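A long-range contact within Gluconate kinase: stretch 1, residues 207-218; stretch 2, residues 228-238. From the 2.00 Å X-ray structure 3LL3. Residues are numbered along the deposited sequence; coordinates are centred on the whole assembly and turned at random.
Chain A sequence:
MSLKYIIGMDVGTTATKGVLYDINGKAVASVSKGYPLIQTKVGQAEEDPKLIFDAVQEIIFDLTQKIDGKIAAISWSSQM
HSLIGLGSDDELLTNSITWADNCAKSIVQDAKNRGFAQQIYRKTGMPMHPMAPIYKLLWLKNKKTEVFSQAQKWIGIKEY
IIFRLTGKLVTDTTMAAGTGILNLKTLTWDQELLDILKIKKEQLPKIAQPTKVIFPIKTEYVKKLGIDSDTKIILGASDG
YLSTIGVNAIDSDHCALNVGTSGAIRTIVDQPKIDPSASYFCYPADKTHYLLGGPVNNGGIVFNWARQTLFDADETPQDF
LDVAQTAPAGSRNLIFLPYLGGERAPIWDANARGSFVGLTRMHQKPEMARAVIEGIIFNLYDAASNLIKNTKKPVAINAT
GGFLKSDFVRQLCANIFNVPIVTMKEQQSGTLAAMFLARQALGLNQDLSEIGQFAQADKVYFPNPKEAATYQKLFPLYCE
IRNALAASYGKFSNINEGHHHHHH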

# COMPACT_ATOMS: atom_id res chain seq x y z
N ILE A 207 -38.21 -28.34 -9.20
CA ILE A 207 -36.93 -28.29 -9.90
C ILE A 207 -36.98 -29.13 -11.17
O ILE A 207 -37.38 -30.30 -11.14
CB ILE A 207 -35.78 -28.80 -9.00
CG1 ILE A 207 -35.79 -28.06 -7.67
CG2 ILE A 207 -34.43 -28.60 -9.69
CD1 ILE A 207 -34.90 -28.69 -6.60
N ALA A 208 -36.59 -28.54 -12.30
CA ALA A 208 -36.47 -29.29 -13.55
C ALA A 208 -35.15 -28.98 -14.24
O ALA A 208 -34.38 -28.13 -13.77
CB ALA A 208 -37.64 -28.99 -14.48
N GLN A 209 -34.89 -29.65 -15.37
CA GLN A 209 -33.70 -29.38 -16.20
C GLN A 209 -33.86 -28.07 -16.97
O GLN A 209 -34.98 -27.67 -17.31
CB GLN A 209 -33.48 -30.47 -17.26
CG GLN A 209 -33.59 -31.91 -16.79
CD GLN A 209 -33.85 -32.84 -17.97
OE1 GLN A 209 -33.31 -32.63 -19.07
NE2 GLN A 209 -34.67 -33.86 -17.76
N PRO A 210 -32.72 -27.40 -17.26
CA PRO A 210 -32.69 -26.15 -18.03
C PRO A 210 -33.40 -26.22 -19.38
O PRO A 210 -33.89 -25.19 -19.83
CB PRO A 210 -31.19 -25.90 -18.24
CG PRO A 210 -30.56 -26.49 -17.00
CD PRO A 210 -31.41 -27.73 -16.68
N THR A 211 -33.46 -27.40 -19.98
CA THR A 211 -34.05 -27.54 -21.31
C THR A 211 -35.56 -27.78 -21.26
O THR A 211 -36.21 -27.88 -22.30
CB THR A 211 -33.41 -28.71 -22.08
OG1 THR A 211 -33.27 -29.84 -21.21
CG2 THR A 211 -32.01 -28.32 -22.61
N LYS A 212 -36.12 -27.89 -20.06
CA LYS A 212 -37.55 -28.19 -19.94
C LYS A 212 -38.43 -27.12 -20.58
O LYS A 212 -38.23 -25.93 -20.37
CB LYS A 212 -37.97 -28.41 -18.49
CG LYS A 212 -39.49 -28.69 -18.40
CD LYS A 212 -39.84 -29.72 -17.36
CE LYS A 212 -41.34 -30.06 -17.42
NZ LYS A 212 -41.69 -31.24 -16.57
N VAL A 213 -39.40 -27.55 -21.37
CA VAL A 213 -40.33 -26.63 -22.01
C VAL A 213 -41.46 -26.34 -21.04
O VAL A 213 -42.13 -27.26 -20.58
CB VAL A 213 -40.92 -27.23 -23.29
CG1 VAL A 213 -41.94 -26.28 -23.89
CG2 VAL A 213 -39.82 -27.55 -24.32
N ILE A 214 -41.65 -25.07 -20.71
CA ILE A 214 -42.75 -24.64 -19.86
C ILE A 214 -43.86 -24.09 -20.76
O ILE A 214 -43.69 -23.05 -21.39
CB ILE A 214 -42.32 -23.54 -18.90
CG1 ILE A 214 -40.95 -23.85 -18.26
CG2 ILE A 214 -43.39 -23.34 -17.83
CD1 ILE A 214 -40.87 -25.17 -17.54
N PHE A 215 -44.99 -24.81 -20.80
CA PHE A 215 -46.04 -24.59 -21.79
C PHE A 215 -47.40 -24.71 -21.09
O PHE A 215 -47.53 -25.48 -20.14
CB PHE A 215 -45.93 -25.65 -22.88
CG PHE A 215 -46.59 -25.28 -24.19
CD1 PHE A 215 -45.96 -24.44 -25.10
CD2 PHE A 215 -47.84 -25.81 -24.53
CE1 PHE A 215 -46.57 -24.11 -26.32
CE2 PHE A 215 -48.45 -25.49 -25.75
CZ PHE A 215 -47.82 -24.64 -26.64
N PRO A 216 -48.41 -23.95 -21.55
CA PRO A 216 -48.31 -22.92 -22.59
C PRO A 216 -48.16 -21.54 -22.00
O PRO A 216 -48.34 -21.37 -20.80
CB PRO A 216 -49.69 -23.00 -23.28
CG PRO A 216 -50.50 -24.04 -22.50
CD PRO A 216 -49.81 -24.21 -21.20
N ILE A 217 -47.85 -20.57 -22.84
CA ILE A 217 -47.89 -19.17 -22.46
C ILE A 217 -49.34 -18.72 -22.49
O ILE A 217 -50.12 -19.18 -23.34
CB ILE A 217 -47.07 -18.32 -23.45
CG1 ILE A 217 -45.59 -18.72 -23.40
CG2 ILE A 217 -47.25 -16.83 -23.17
CD1 ILE A 217 -44.72 -17.99 -24.41
N LYS A 218 -49.72 -17.84 -21.57
CA LYS A 218 -51.10 -17.36 -21.49
C LYS A 218 -51.45 -16.48 -22.69
O LYS A 218 -50.64 -15.63 -23.08
CB LYS A 218 -51.33 -16.62 -20.17
CG LYS A 218 -51.15 -17.51 -18.93
CD LYS A 218 -51.79 -16.89 -17.68
CE LYS A 218 -50.98 -15.71 -17.14
NZ LYS A 218 -51.68 -15.02 -16.00
N ASP A 228 -46.47 -16.37 -31.27
CA ASP A 228 -47.44 -17.36 -31.72
C ASP A 228 -47.96 -18.08 -30.50
O ASP A 228 -47.33 -18.03 -29.44
CB ASP A 228 -46.76 -18.45 -32.55
CG ASP A 228 -46.27 -17.96 -33.88
OD1 ASP A 228 -46.08 -16.74 -34.04
OD2 ASP A 228 -46.07 -18.82 -34.78
N SER A 229 -49.06 -18.80 -30.67
CA SER A 229 -49.54 -19.70 -29.64
C SER A 229 -48.69 -20.97 -29.56
O SER A 229 -48.88 -21.78 -28.67
CB SER A 229 -51.02 -20.07 -29.86
OG SER A 229 -51.17 -20.92 -30.99
N ASP A 230 -47.75 -21.15 -30.49
CA ASP A 230 -46.87 -22.32 -30.39
C ASP A 230 -45.45 -21.99 -29.92
O ASP A 230 -44.64 -22.89 -29.72
CB ASP A 230 -46.87 -23.16 -31.67
CG ASP A 230 -46.92 -22.31 -32.90
OD1 ASP A 230 -46.28 -21.24 -32.88
OD2 ASP A 230 -47.60 -22.73 -33.88
N THR A 231 -45.17 -20.71 -29.74
CA THR A 231 -43.95 -20.25 -29.08
C THR A 231 -43.74 -20.93 -27.71
O THR A 231 -44.61 -20.84 -26.85
CB THR A 231 -44.00 -18.75 -28.82
OG1 THR A 231 -44.22 -18.05 -30.04
CG2 THR A 231 -42.70 -18.25 -28.15
N LYS A 232 -42.58 -21.55 -27.52
CA LYS A 232 -42.26 -22.23 -26.27
C LYS A 232 -41.40 -21.40 -25.32
O LYS A 232 -40.55 -20.62 -25.75
CB LYS A 232 -41.55 -23.56 -26.54
CG LYS A 232 -42.48 -24.66 -26.96
CD LYS A 232 -42.27 -25.02 -28.40
CE LYS A 232 -41.33 -26.21 -28.53
NZ LYS A 232 -42.10 -27.47 -28.80
N ILE A 233 -41.63 -21.58 -24.02
CA ILE A 233 -40.72 -21.08 -23.02
C ILE A 233 -39.76 -22.20 -22.67
O ILE A 233 -40.18 -23.31 -22.34
CB ILE A 233 -41.44 -20.65 -21.73
CG1 ILE A 233 -42.41 -19.51 -22.02
CG2 ILE A 233 -40.42 -20.21 -20.68
CD1 ILE A 233 -41.71 -18.23 -22.39
N ILE A 234 -38.46 -21.92 -22.76
CA ILE A 234 -37.44 -22.85 -22.31
C ILE A 234 -37.02 -22.41 -20.92
O ILE A 234 -36.69 -21.23 -20.69
CB ILE A 234 -36.22 -22.86 -23.26
CG1 ILE A 234 -36.70 -22.92 -24.72
CG2 ILE A 234 -35.29 -24.02 -22.93
CD1 ILE A 234 -37.69 -24.06 -25.01
N LEU A 235 -37.07 -23.33 -19.97
CA LEU A 235 -36.84 -22.98 -18.58
C LEU A 235 -35.56 -22.15 -18.39
O LEU A 235 -35.55 -21.15 -17.69
CB LEU A 235 -36.81 -24.24 -17.72
CG LEU A 235 -36.69 -23.96 -16.23
CD1 LEU A 235 -37.77 -22.97 -15.74
CD2 LEU A 235 -36.70 -25.27 -15.42
N GLY A 236 -34.47 -22.55 -19.03
CA GLY A 236 -33.24 -21.78 -18.93
C GLY A 236 -32.40 -22.08 -17.70
O GLY A 236 -32.61 -23.10 -17.05
N ALA A 237 -31.46 -21.19 -17.38
CA ALA A 237 -30.47 -21.45 -16.34
C ALA A 237 -29.85 -20.17 -15.81
O ALA A 237 -30.25 -19.07 -16.19
CB ALA A 237 -29.39 -22.38 -16.86
N SER A 238 -28.87 -20.32 -14.93
CA SER A 238 -28.22 -19.18 -14.28
C SER A 238 -27.19 -18.51 -15.21
O SER A 238 -26.64 -19.16 -16.11
CB SER A 238 -27.51 -19.67 -13.03
OG SER A 238 -26.43 -20.53 -13.37

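The two stretches meet as a short, irregular antiparallel pairing, held by three backbone hydrogen bonds and flanked by apolar side chains; together the two stretches bury 713 Å² of surface, both sides summed.

The pairing is clearest where Val213 lies opposite Ile234, with their CA atoms 4.8 Å apart, as an antiparallel non-hydrogen-bonded pair. Hydrogen bonds close the ladder on both sides of it. Leu235 N donates to Lys212 O at 2.9 Å with an N-H...O angle of 159°, and Ile214 N donates to Ile233 O at 2.8 Å with an angle of 157°. Between them the chains come close enough for Val213 CA to approach Ile233 O at 3.3 Å, a CA-H...O contact that makes the same carbonyl serve two neighbouring donors.

A third bond lies at the turn. Gln209 to Lys212 form a type I beta turn, closed by Lys212 N donating to Gln209 O at 3.0 Å. Within this turn the carbonyl of Pro210 is left free to face the second stretch, where Gly236 N reaches Pro210 O at 2.8 Å with an angle of 148°. The approach is reciprocated by a CA-H...O contact from Pro210 CA to Gly236 O at 3.2 Å, so proline, which has no amide hydrogen to offer, still engages its partner through both its carbonyl and its CA. Pro210 and Gly236 accordingly stand only 4.5 Å apart at their CA atoms. Gly236 adopts phi/psi of 84/-164, a conformation in which a CB would be jammed against the carbonyl oxygen of Leu235; the backbone angles alone therefore call for glycine.

Side chains pack around this backbone core. On the face shared by Val213 and Ile234, Val213 CG2 lies 4.1 Å from Ile234 CD1, while Val213 CG1 also meets the aliphatic part of Lys232, 3.5 Å from its CG. On the other face, Ile214 and Ile233 bring their CB atoms to 4.1 Å. Ile233 is extensively covered by the first stretch, and its CG1 also packs against Ile217 CG1 at 3.6 Å, so that Ile217, beyond the backbone pairing, is still anchored to the second strand. Leu235 has the largest area covered of any residue in the contact. Its CB points toward the first stretch, and its two methyl groups diverge: CD2 lies 4.0 Å from Ala208 CB, and CD1 lies 4.2 Å from Ile214 CG1. One leucine thus bridges residues before and after the turn. Nearby, Pro210 CB and Ala237 CB add a further apolar contact at 4.2 Å.

At the other end the backbones separate, with the CA atoms of Phe215 and Lys232 already 6.3 Å apart, and the contact continues through side chains. The CB of Phe215 points sideways, but its ring comes nearer, placing CD1 4.0 Å from Lys232 CG and CZ 3.7 Å from Ser229 O. Asp230 O approaches the ring at its edge, 4.1 Å from Phe215 CE1.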